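PDB 6JU8: tyrosinase from Aspergillus oryzae, which probably oxidises L-tyrosine and L-dopa to L-dopaquinone with molecular oxygen at a dinuclear copper centre, a step of melanin biosynthesis. Local coordinates for residues H18-R23 with N436-I441; D28-Q33 with I41-F46; L147-F152 with I379-A384. The protein carries 1 engineered substitution. All coordinates share one frame; numbering follows the deposited sequence.

Contact 1: H18-R23 with N436-I441; sequences HPLPIR and NYDYAI
Arg23 lays its guanidinium flat on the ring of Tyr437. Arg23 CZ sits 3.4 Å from the ring centroid, straight above the centre, and the two planes differ by 2°. This is a parallel cation-pi stack. The arginine chain is extended from CG to NE and brings Arg23 NE over the ring, 3.5 Å from Tyr437 CG. At the guanidinium's edge, Arg23 NH1 donates to Tyr439 OH at 3.0 Å. Arg23 CB also packs on Tyr439 CE1. So one tyrosine takes the flat face and the other an N-H. Outside the two segments, Arg23 NE forms a salt bridge with Glu115 of helix 103-129. The hydroxyls of Tyr437 and Tyr439 both bond Asp380 of helix 371-389.

Next to this tight end the backbones form a single bridge between Ile22 and Asp438. Asp438 N donates to Pro21 O at 3.0 Å. Arg23 N gives the straighter bond to Asp438 O, 2.9 Å long with an N-H...O angle of 163°.

Side-chain packing is looser around Leu20 and Asn436. Leu20 CD2 lies 3.8 Å from Asn436 OD1. Waters link His18 O to Asn436 ND2, Leu20 N to Asn436 OD1, and Leu20 O to Asp438 OD2. Asn436 ND2 also bonds Ile12 O, and Asp438 OD1 bonds Thr442 OG1 and Trp432 NE1. Water is present at the tight end too: one joins Arg23 NH1 to Tyr437 OH, another Arg23 O to Ala440 N.

The contact joins the N-terminal and C-terminal loops of the chain. The side chain of Arg23 lies about 8 Å from that of His376, a copper ligand. Its chemistry implies a buried cation shared between aromatic face, hydroxyl and carboxylate. Glu115 probably balances the charge; Asp380 is a weak, long partner of NH1.

Contact 2: D28-Q33 with I41-F46; sequences DWYLEQ and IQLTLF
Trp29 and Gln33 of helix 26-34 meet Gln42 and Leu43 at the start of helix 41-55. Trp29 NE1 donates to Gln42 OE1 at 2.9 Å, with an N-H...O angle of 159°. The oxygen lies close to the indole plane, at the ring's edge. Gln33 OE1 accepts from Leu43 N at 2.8 Å, and this donor stands above the amide plane. Helix 26-34 thus gives two side-chain groups, a donor and an acceptor. Helix 41-55 answers with one side-chain oxygen and one backbone N-H.

The apolar contacts lie beside these bonds. Trp29 CH2 touches Leu43 CD1 at 3.8 Å. Trp29 CH2 also meets the edge of the Phe46 ring at CD2, 3.7 Å away, with the two planes oblique. Tyr30 CE1 adds a contact to Leu43 CD2.

Several features position this first shell. Gln33 bends at chi2 (-74°), which brings Gln33 CD to 3.7 Å from Leu43 N and turns the amide toward it. Gln33 CG lies over the rim of one indole face. One water accepts from both Gln33 NE2 and Gln42 N, so both ends of the Gln33 amide are engaged. Gln42 NE2 goes on to Glu141 of helix 135-144. Phe46 meets the ring of Trp145, and Tyr30 OH bonds Asp249 of the second subunit.

The axes of the short segments approach to 9.7 Å at 117°, a steep crossing of two helices joined by a short connection. Leu43 N belongs to the first turn of helix 41-55, where backbone N-H groups lack a partner within the helix. Gln33 therefore supplies an acceptor for this helix start, while Trp29 buries its N-H against Gln42.

Contact 3: L147-F152 with I379-A384; sequences LPYWDF and IDRLTA
The helix 371-389, which carries the copper ligand His376, faces the buried loop 147-152 within the central domain of tyrosinase. Arg381 lies over Tyr149. Its CD sits 3.4 Å from the ring centroid, a CH-pi contact over the face. The chain is extended there (chi2 172°), which carries CD out to the ring. Beyond it, Arg381 NE is 3.2 Å from Tyr149 CZ, and the guanidinium runs nearly parallel to the ring, 10° apart.

Asp151, the centre of an inverse gamma turn, adds a long ion pair. Asp151 OD2 is 3.7 Å from Arg381 NH1 but well out of the guanidinium plane, so only charge acts. Tyr456 OH bonds both Asp151 OD2 and Arg381 NH2, and Asn378 OD1 bonds NH1.

Phe152 covers the apolar side. Phe152 CE2 meets Ile379 CD1 at the ring edge, 3.7 Å away, and Phe152 CZ touches Leu382 CD1 at the same distance. Ile379 in turn packs on His332, another copper ligand.

A buried arginine is thus held by an aromatic face, a long ion pair to Asp151 and outside hydrogen bonds, while Phe152 and Ile379 form apolar second-shell packing near one copper.

In the fold
Contact 3 is the most central, about 9 Å from the chain centre. Contacts 1 and 2 both lie about 18 Å out; contact 2 is still buried, and contact 1 only partly. Asp380 of contact 3 is the shared partner of both tyrosines of contact 1, and so joins the C-terminal loop to helix 371-389. Arg23 also packs on Leu147 and Tyr149. Contacts 2 and 3 meet through Phe46 and Trp29 against Leu147 and Pro148, so loop 147-152 touches both neighbours. In contact 1 the guanidinium carbon is over the tyrosine ring centre; in contact 3 it is CD, with the guanidinium displaced toward the hydroxyl end. Contact 2 uses neutral amides and an indole instead. Water bridges are most numerous in contact 1.

Contact 1: H18-R23 with N436-I441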
loop_
_atom_site.group_PDB
_atom_site.type_symbol
_atom_site.label_atom_id
_atom_site.label_comp_id
_atom_site.label_asym_id
_atom_site.label_seq_id
_atom_site.Cartn_x
_atom_site.Cartn_y
_atom_site.Cartn_z
ATOM N N HIS A 18 38.351 0.002 -12.808
ATOM C CA HIS A 18 37.303 -0.284 -11.826
ATOM C C HIS A 18 37.518 -1.652 -11.190
ATOM O O HIS A 18 36.789 -2.610 -11.420
ATOM C CB HIS A 18 35.943 -0.240 -12.516
ATOM C CG HIS A 18 35.616 1.064 -13.178
ATOM N ND1 HIS A 18 35.054 2.109 -12.484
ATOM C CD2 HIS A 18 35.747 1.503 -14.459
ATOM C CE1 HIS A 18 34.863 3.130 -13.302
ATOM N NE2 HIS A 18 35.274 2.794 -14.512
ATOM N N PRO A 19 38.584 -1.793 -10.399
ATOM C CA PRO A 19 38.865 -3.085 -9.767
ATOM C C PRO A 19 37.817 -3.471 -8.720
ATOM O O PRO A 19 37.521 -2.672 -7.830
ATOM C CB PRO A 19 40.214 -2.856 -9.089
ATOM C CG PRO A 19 40.326 -1.367 -8.957
ATOM C CD PRO A 19 39.599 -0.773 -10.129
ATOM N N LEU A 20 37.313 -4.683 -8.828
ATOM C CA LEU A 20 36.306 -5.316 -7.987
ATOM C C LEU A 20 35.374 -4.338 -7.290
ATOM O O LEU A 20 35.412 -4.172 -6.070
ATOM C CB LEU A 20 36.961 -6.231 -6.947
ATOM C CG LEU A 20 37.727 -7.425 -7.521
ATOM C CD1 LEU A 20 38.547 -8.109 -6.446
ATOM C CD2 LEU A 20 36.752 -8.395 -8.186
ATOM N N PRO A 21 34.485 -3.709 -8.038
ATOM C CA PRO A 21 33.482 -2.816 -7.421
ATOM C C PRO A 21 32.570 -3.573 -6.464
ATOM O O PRO A 21 32.305 -4.773 -6.549
ATOM C CB PRO A 21 32.714 -2.309 -8.640
ATOM C CG PRO A 21 33.716 -2.412 -9.762
ATOM C CD PRO A 21 34.345 -3.761 -9.508
ATOM N N ILE A 22 32.060 -2.814 -5.490
ATOM C CA ILE A 22 31.311 -3.414 -4.389
ATOM C C ILE A 22 29.808 -3.256 -4.538
ATOM O O ILE A 22 29.236 -2.244 -4.971
ATOM C CB ILE A 22 31.770 -2.822 -3.047
ATOM C CG1 ILE A 22 31.301 -1.391 -2.795
ATOM C CG2 ILE A 22 33.290 -2.897 -2.919
ATOM C CD1 ILE A 22 31.486 -0.954 -1.355
ATOM N N ARG A 23 29.118 -4.325 -4.138
ATOM C CA ARG A 23 27.671 -4.339 -3.930
ATOM C C ARG A 23 27.411 -3.675 -2.576
ATOM O O ARG A 23 27.842 -4.240 -1.556
ATOM C CB ARG A 23 27.159 -5.780 -3.956
ATOM C CG ARG A 23 27.139 -6.382 -5.359
ATOM C CD ARG A 23 26.785 -7.863 -5.317
ATOM N NE ARG A 23 26.637 -8.405 -6.680
ATOM C CZ ARG A 23 26.223 -9.644 -6.917
ATOM N NH1 ARG A 23 25.936 -10.450 -5.894
ATOM N NH2 ARG A 23 26.104 -10.091 -8.158
ATOM N N ASN A 436 33.436 -10.545 -10.799
ATOM C CA ASN A 436 33.775 -9.138 -10.816
ATOM C C ASN A 436 32.880 -8.277 -9.923
ATOM O O ASN A 436 32.480 -7.167 -10.299
ATOM C CB ASN A 436 33.753 -8.545 -12.235
ATOM C CG ASN A 436 34.576 -7.268 -12.288
ATOM O OD1 ASN A 436 35.497 -7.087 -11.482
ATOM N ND2 ASN A 436 34.298 -6.348 -13.207
ATOM N N TYR A 437 32.569 -8.747 -8.731
ATOM C CA TYR A 437 31.968 -7.932 -7.690
ATOM C C TYR A 437 32.574 -8.362 -6.358
ATOM O O TYR A 437 33.182 -9.431 -6.236
ATOM C CB TYR A 437 30.445 -8.059 -7.643
ATOM C CG TYR A 437 29.931 -9.422 -7.216
ATOM C CD1 TYR A 437 29.802 -9.753 -5.885
ATOM C CD2 TYR A 437 29.594 -10.388 -8.170
ATOM C CE1 TYR A 437 29.337 -11.014 -5.509
ATOM C CE2 TYR A 437 29.111 -11.640 -7.817
ATOM C CZ TYR A 437 28.985 -11.942 -6.471
ATOM O OH TYR A 437 28.506 -13.189 -6.124
ATOM N N ASP A 438 32.364 -7.508 -5.366
ATOM C CA ASP A 438 32.801 -7.870 -4.008
ATOM C C ASP A 438 31.855 -7.193 -3.015
ATOM O O ASP A 438 30.950 -6.444 -3.413
ATOM C CB ASP A 438 34.242 -7.455 -3.796
ATOM C CG ASP A 438 35.029 -8.221 -2.761
ATOM O OD1 ASP A 438 34.433 -9.066 -2.056
ATOM O OD2 ASP A 438 36.244 -7.951 -2.653
ATOM N N TYR A 439 32.042 -7.470 -1.731
ATOM C CA TYR A 439 31.321 -6.810 -0.646
ATOM C C TYR A 439 32.325 -6.075 0.237
ATOM O O TYR A 439 33.420 -6.583 0.473
ATOM C CB TYR A 439 30.547 -7.837 0.199
ATOM C CG TYR A 439 29.563 -8.608 -0.661
ATOM C CD1 TYR A 439 28.365 -8.004 -1.049
ATOM C CD2 TYR A 439 29.846 -9.908 -1.082
ATOM C CE1 TYR A 439 27.448 -8.684 -1.838
ATOM C CE2 TYR A 439 28.933 -10.594 -1.877
ATOM C CZ TYR A 439 27.745 -9.978 -2.253
ATOM O OH TYR A 439 26.823 -10.633 -3.050
ATOM N N ALA A 440 31.966 -4.911 0.745
ATOM C CA ALA A 440 32.894 -4.209 1.637
ATOM C C ALA A 440 33.354 -5.093 2.793
ATOM O O ALA A 440 34.535 -5.089 3.165
ATOM C CB ALA A 440 32.276 -2.948 2.215
ATOM N N ILE A 441 32.412 -5.830 3.364
ATOM C CA ILE A 441 32.727 -6.626 4.539
ATOM C C ILE A 441 33.732 -7.736 4.270
ATOM O O ILE A 441 34.349 -8.169 5.259
ATOM C CB ILE A 441 31.442 -7.179 5.163
ATOM C CG1 ILE A 441 31.680 -7.702 6.585
ATOM C CG2 ILE A 441 30.791 -8.238 4.289
ATOM C CD1 ILE A 441 30.368 -7.861 7.348
HETATM O O HOH W 1 35.615 -3.782 -13.524
HETATM O O HOH W 2 37.948 -6.158 -11.194
HETATM O O HOH W 3 36.975 -5.022 -3.724
HETATM O O HOH W 4 25.839 -13.036 -7.090
HETATM O O HOH W 5 29.310 -3.885 0.669
#

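Contact 2: D28-Q33 with I41-F46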
loop_
_atom_site.group_PDB
_atom_site.type_symbol
_atom_site.label_atom_id
_atom_site.label_comp_id
_atom_site.label_asym_id
_atom_site.label_seq_id
_atom_site.Cartn_x
_atom_site.Cartn_y
_atom_site.Cartn_z
ATOM N N ASP A 28 22.211 2.445 2.468
ATOM C CA ASP A 28 23.378 3.320 2.414
ATOM C C ASP A 28 23.481 3.955 1.034
ATOM O O ASP A 28 23.749 5.152 0.879
ATOM C CB ASP A 28 24.683 2.575 2.712
ATOM C CG ASP A 28 24.826 2.070 4.129
ATOM O OD1 ASP A 28 24.027 2.478 5.000
ATOM O OD2 ASP A 28 25.740 1.230 4.353
ATOM N N TRP A 29 23.316 3.124 0.015
ATOM C CA TRP A 29 23.451 3.588 -1.365
ATOM C C TRP A 29 22.396 4.623 -1.704
ATOM O O TRP A 29 22.718 5.653 -2.308
ATOM C CB TRP A 29 23.336 2.376 -2.282
ATOM C CG TRP A 29 23.369 2.643 -3.739
ATOM C CD1 TRP A 29 24.436 2.871 -4.556
ATOM C CD2 TRP A 29 22.209 2.666 -4.595
ATOM N NE1 TRP A 29 24.019 3.054 -5.853
ATOM C CE2 TRP A 29 22.653 2.940 -5.912
ATOM C CE3 TRP A 29 20.850 2.501 -4.349
ATOM C CZ2 TRP A 29 21.761 3.040 -6.975
ATOM C CZ3 TRP A 29 19.955 2.597 -5.393
ATOM C CH2 TRP A 29 20.431 2.864 -6.696
ATOM N N TYR A 30 21.147 4.392 -1.305
ATOM C CA TYR A 30 20.091 5.357 -1.590
ATOM C C TYR A 30 20.418 6.682 -0.913
ATOM O O TYR A 30 20.267 7.745 -1.527
ATOM C CB TYR A 30 18.711 4.814 -1.148
ATOM C CG TYR A 30 17.636 5.851 -1.477
ATOM C CD1 TYR A 30 17.268 6.055 -2.800
ATOM C CD2 TYR A 30 17.054 6.640 -0.500
ATOM C CE1 TYR A 30 16.308 6.983 -3.165
ATOM C CE2 TYR A 30 16.102 7.586 -0.858
ATOM C CZ TYR A 30 15.738 7.751 -2.174
ATOM O OH TYR A 30 14.813 8.701 -2.555
ATOM N N LEU A 31 20.894 6.642 0.333
ATOM C CA LEU A 31 21.202 7.916 1.004
ATOM C C LEU A 31 22.417 8.564 0.372
ATOM O O LEU A 31 22.447 9.793 0.249
ATOM C CB LEU A 31 21.420 7.673 2.509
ATOM C CG LEU A 31 20.179 7.115 3.229
ATOM C CD1 LEU A 31 20.483 6.756 4.669
ATOM C CD2 LEU A 31 19.000 8.077 3.160
ATOM N N GLU A 32 23.418 7.805 -0.057
ATOM C CA GLU A 32 24.572 8.401 -0.741
ATOM C C GLU A 32 24.091 9.104 -2.017
ATOM O O GLU A 32 24.546 10.187 -2.385
ATOM C CB GLU A 32 25.597 7.341 -1.130
ATOM C CG GLU A 32 26.358 6.548 -0.110
ATOM C CD GLU A 32 27.132 5.365 -0.671
ATOM O OE1 GLU A 32 27.333 5.205 -1.899
ATOM O OE2 GLU A 32 27.574 4.526 0.150
ATOM N N GLN A 33 23.171 8.448 -2.734
ATOM C CA GLN A 33 22.678 8.989 -3.996
ATOM C C GLN A 33 21.887 10.277 -3.772
ATOM O O GLN A 33 21.913 11.125 -4.664
ATOM C CB GLN A 33 21.808 7.959 -4.724
ATOM C CG GLN A 33 22.601 6.737 -5.209
ATOM C CD GLN A 33 23.448 7.094 -6.420
ATOM O OE1 GLN A 33 22.886 7.508 -7.432
ATOM N NE2 GLN A 33 24.767 6.995 -6.276
ATOM N N ILE A 41 23.383 9.699 -10.351
ATOM C CA ILE A 41 23.544 9.008 -11.643
ATOM C C ILE A 41 23.287 7.519 -11.475
ATOM O O ILE A 41 22.526 6.964 -12.276
ATOM C CB ILE A 41 24.918 9.246 -12.283
ATOM C CG1 ILE A 41 25.137 10.693 -12.700
ATOM C CG2 ILE A 41 25.118 8.306 -13.471
ATOM C CD1 ILE A 41 26.548 11.025 -13.143
ATOM N N GLN A 42 23.878 6.843 -10.477
ATOM C CA GLN A 42 23.619 5.398 -10.363
ATOM C C GLN A 42 22.151 5.111 -10.116
ATOM O O GLN A 42 21.584 4.144 -10.654
ATOM C CB GLN A 42 24.466 4.751 -9.261
ATOM C CG GLN A 42 25.931 4.592 -9.647
ATOM C CD GLN A 42 26.731 3.888 -8.577
ATOM O OE1 GLN A 42 26.176 3.156 -7.770
ATOM N NE2 GLN A 42 28.045 4.020 -8.622
ATOM N N LEU A 43 21.484 5.924 -9.281
ATOM C CA LEU A 43 20.053 5.718 -9.055
ATOM C C LEU A 43 19.258 5.867 -10.345
ATOM O O LEU A 43 18.344 5.075 -10.659
ATOM C CB LEU A 43 19.528 6.704 -8.010
ATOM C CG LEU A 43 18.020 6.681 -7.742
ATOM C CD1 LEU A 43 17.587 5.330 -7.180
ATOM C CD2 LEU A 43 17.641 7.784 -6.756
ATOM N N THR A 44 19.602 6.891 -11.133
ATOM C CA THR A 44 18.932 7.053 -12.424
ATOM C C THR A 44 19.188 5.874 -13.351
ATOM O O THR A 44 18.274 5.337 -13.982
ATOM C CB THR A 44 19.422 8.357 -13.073
ATOM O OG1 THR A 44 19.053 9.476 -12.255
ATOM C CG2 THR A 44 18.775 8.597 -14.447
ATOM N N LEU A 45 20.440 5.421 -13.435
ATOM C CA LEU A 45 20.777 4.282 -14.286
ATOM C C LEU A 45 19.989 3.042 -13.882
ATOM O O LEU A 45 19.470 2.283 -14.705
ATOM C CB LEU A 45 22.284 4.021 -14.170
ATOM C CG LEU A 45 23.208 4.979 -14.929
ATOM C CD1 LEU A 45 24.665 4.662 -14.587
ATOM C CD2 LEU A 45 22.915 4.943 -16.430
ATOM N N PHE A 46 19.910 2.799 -12.558
ATOM C CA PHE A 46 19.268 1.577 -12.087
ATOM C C PHE A 46 17.770 1.662 -12.373
ATOM O O PHE A 46 17.168 0.733 -12.918
ATOM C CB PHE A 46 19.577 1.352 -10.612
ATOM C CG PHE A 46 19.171 0.054 -9.972
ATOM C CD1 PHE A 46 18.665 -1.026 -10.674
ATOM C CD2 PHE A 46 19.288 -0.076 -8.573
ATOM C CE1 PHE A 46 18.289 -2.221 -10.048
ATOM C CE2 PHE A 46 18.948 -1.267 -7.955
ATOM C CZ PHE A 46 18.459 -2.344 -8.677
HETATM O O HOH W 6 25.876 7.969 -8.694
#

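Contact 3: L147-F152 with I379-A384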
loop_
_atom_site.group_PDB
_atom_site.type_symbol
_atom_site.label_atom_id
_atom_site.label_comp_id
_atom_site.label_asym_id
_atom_site.label_seq_id
_atom_site.Cartn_x
_atom_site.Cartn_y
_atom_site.Cartn_z
ATOM N N LEU A 147 24.818 -4.569 -8.052
ATOM C CA LEU A 147 23.463 -4.695 -7.496
ATOM C C LEU A 147 23.522 -4.499 -5.984
ATOM O O LEU A 147 24.223 -5.233 -5.287
ATOM C CB LEU A 147 22.915 -6.099 -7.800
ATOM C CG LEU A 147 21.478 -6.345 -7.312
ATOM C CD1 LEU A 147 20.477 -5.537 -8.145
ATOM C CD2 LEU A 147 21.136 -7.827 -7.333
ATOM N N PRO A 148 22.797 -3.549 -5.433
ATOM C CA PRO A 148 22.790 -3.410 -3.966
ATOM C C PRO A 148 22.128 -4.577 -3.253
ATOM O O PRO A 148 21.301 -5.297 -3.812
ATOM C CB PRO A 148 21.967 -2.147 -3.741
ATOM C CG PRO A 148 22.006 -1.421 -5.054
ATOM C CD PRO A 148 21.985 -2.515 -6.097
ATOM N N TYR A 149 22.502 -4.745 -1.975
ATOM C CA TYR A 149 21.895 -5.786 -1.143
ATOM C C TYR A 149 20.988 -5.155 -0.100
ATOM O O TYR A 149 21.247 -4.050 0.399
ATOM C CB TYR A 149 22.948 -6.716 -0.509
ATOM C CG TYR A 149 23.846 -6.051 0.508
ATOM C CD1 TYR A 149 23.489 -6.011 1.855
ATOM C CD2 TYR A 149 25.052 -5.482 0.116
ATOM C CE1 TYR A 149 24.307 -5.409 2.799
ATOM C CE2 TYR A 149 25.882 -4.862 1.049
ATOM C CZ TYR A 149 25.504 -4.833 2.380
ATOM O OH TYR A 149 26.327 -4.208 3.298
ATOM N N TRP A 150 19.932 -5.903 0.254
ATOM C CA TRP A 150 19.106 -5.515 1.400
ATOM C C TRP A 150 19.586 -6.217 2.660
ATOM O O TRP A 150 19.484 -7.442 2.783
ATOM C CB TRP A 150 17.646 -5.874 1.134
ATOM C CG TRP A 150 16.771 -5.723 2.348
ATOM C CD1 TRP A 150 16.770 -4.698 3.245
ATOM C CD2 TRP A 150 15.765 -6.664 2.762
ATOM N NE1 TRP A 150 15.822 -4.947 4.214
ATOM C CE2 TRP A 150 15.198 -6.140 3.945
ATOM C CE3 TRP A 150 15.314 -7.892 2.268
ATOM C CZ2 TRP A 150 14.181 -6.796 4.642
ATOM C CZ3 TRP A 150 14.308 -8.548 2.964
ATOM C CH2 TRP A 150 13.759 -8.000 4.139
ATOM N N ASP A 151 20.128 -5.431 3.583
ATOM C CA ASP A 151 20.590 -6.007 4.845
ATOM C C ASP A 151 19.409 -6.179 5.792
ATOM O O ASP A 151 19.073 -5.314 6.608
ATOM C CB ASP A 151 21.697 -5.164 5.486
ATOM C CG ASP A 151 22.445 -6.009 6.524
ATOM O OD1 ASP A 151 21.874 -6.988 7.032
ATOM O OD2 ASP A 151 23.624 -5.683 6.781
ATOM N N PHE A 152 18.749 -7.329 5.655
ATOM C CA PHE A 152 17.545 -7.614 6.444
ATOM C C PHE A 152 17.858 -7.768 7.933
ATOM O O PHE A 152 16.924 -7.784 8.752
ATOM C CB PHE A 152 16.769 -8.819 5.893
ATOM C CG PHE A 152 17.569 -10.096 5.764
ATOM C CD1 PHE A 152 18.035 -10.763 6.893
ATOM C CD2 PHE A 152 17.877 -10.625 4.514
ATOM C CE1 PHE A 152 18.778 -11.941 6.754
ATOM C CE2 PHE A 152 18.583 -11.810 4.352
ATOM C CZ PHE A 152 19.039 -12.463 5.497
ATOM N N ILE A 379 21.706 -12.724 0.681
ATOM C CA ILE A 379 22.012 -14.146 0.926
ATOM C C ILE A 379 23.364 -14.488 0.313
ATOM O O ILE A 379 24.147 -15.251 0.909
ATOM C CB ILE A 379 20.872 -15.025 0.414
ATOM C CG1 ILE A 379 19.570 -14.724 1.176
ATOM C CG2 ILE A 379 21.232 -16.507 0.436
ATOM C CD1 ILE A 379 19.676 -14.936 2.681
ATOM N N ASP A 380 23.669 -13.909 -0.849
ATOM C CA ASP A 380 24.986 -14.104 -1.463
ATOM C C ASP A 380 26.099 -13.537 -0.598
ATOM O O ASP A 380 27.164 -14.156 -0.436
ATOM C CB ASP A 380 25.010 -13.445 -2.858
ATOM C CG ASP A 380 26.255 -13.930 -3.592
ATOM O OD1 ASP A 380 26.277 -15.140 -3.901
ATOM O OD2 ASP A 380 27.194 -13.135 -3.811
ATOM N N ARG A 381 25.869 -12.349 -0.047
ATOM C CA ARG A 381 26.818 -11.694 0.873
ATOM C C ARG A 381 27.055 -12.531 2.129
ATOM O O ARG A 381 28.196 -12.703 2.572
ATOM C CB ARG A 381 26.258 -10.300 1.196
ATOM C CG ARG A 381 27.114 -9.540 2.236
ATOM C CD ARG A 381 26.580 -8.098 2.333
ATOM N NE ARG A 381 27.112 -7.408 3.497
ATOM C CZ ARG A 381 26.590 -7.510 4.725
ATOM N NH1 ARG A 381 25.529 -8.292 4.947
ATOM N NH2 ARG A 381 27.130 -6.859 5.739
ATOM N N LEU A 382 25.973 -13.052 2.717
ATOM C CA LEU A 382 26.115 -13.898 3.901
ATOM C C LEU A 382 26.920 -15.150 3.570
ATOM O O LEU A 382 27.756 -15.594 4.355
ATOM C CB LEU A 382 24.747 -14.294 4.444
ATOM C CG LEU A 382 23.936 -13.144 5.075
ATOM C CD1 LEU A 382 22.556 -13.644 5.456
ATOM C CD2 LEU A 382 24.665 -12.545 6.272
ATOM N N THR A 383 26.698 -15.703 2.383
ATOM C CA THR A 383 27.499 -16.843 1.924
ATOM C C THR A 383 28.963 -16.428 1.836
ATOM O O THR A 383 29.854 -17.185 2.286
ATOM C CB THR A 383 26.990 -17.382 0.591
ATOM O OG1 THR A 383 25.625 -17.802 0.753
ATOM C CG2 THR A 383 27.782 -18.621 0.185
ATOM N N ALA A 384 29.258 -15.287 1.213
ATOM C CA ALA A 384 30.648 -14.838 1.071
ATOM C C ALA A 384 31.274 -14.584 2.419
ATOM O O ALA A 384 32.445 -14.920 2.653
ATOM C CB ALA A 384 30.657 -13.562 0.214
HETATM O O HOH W 7 22.903 -9.453 6.914
#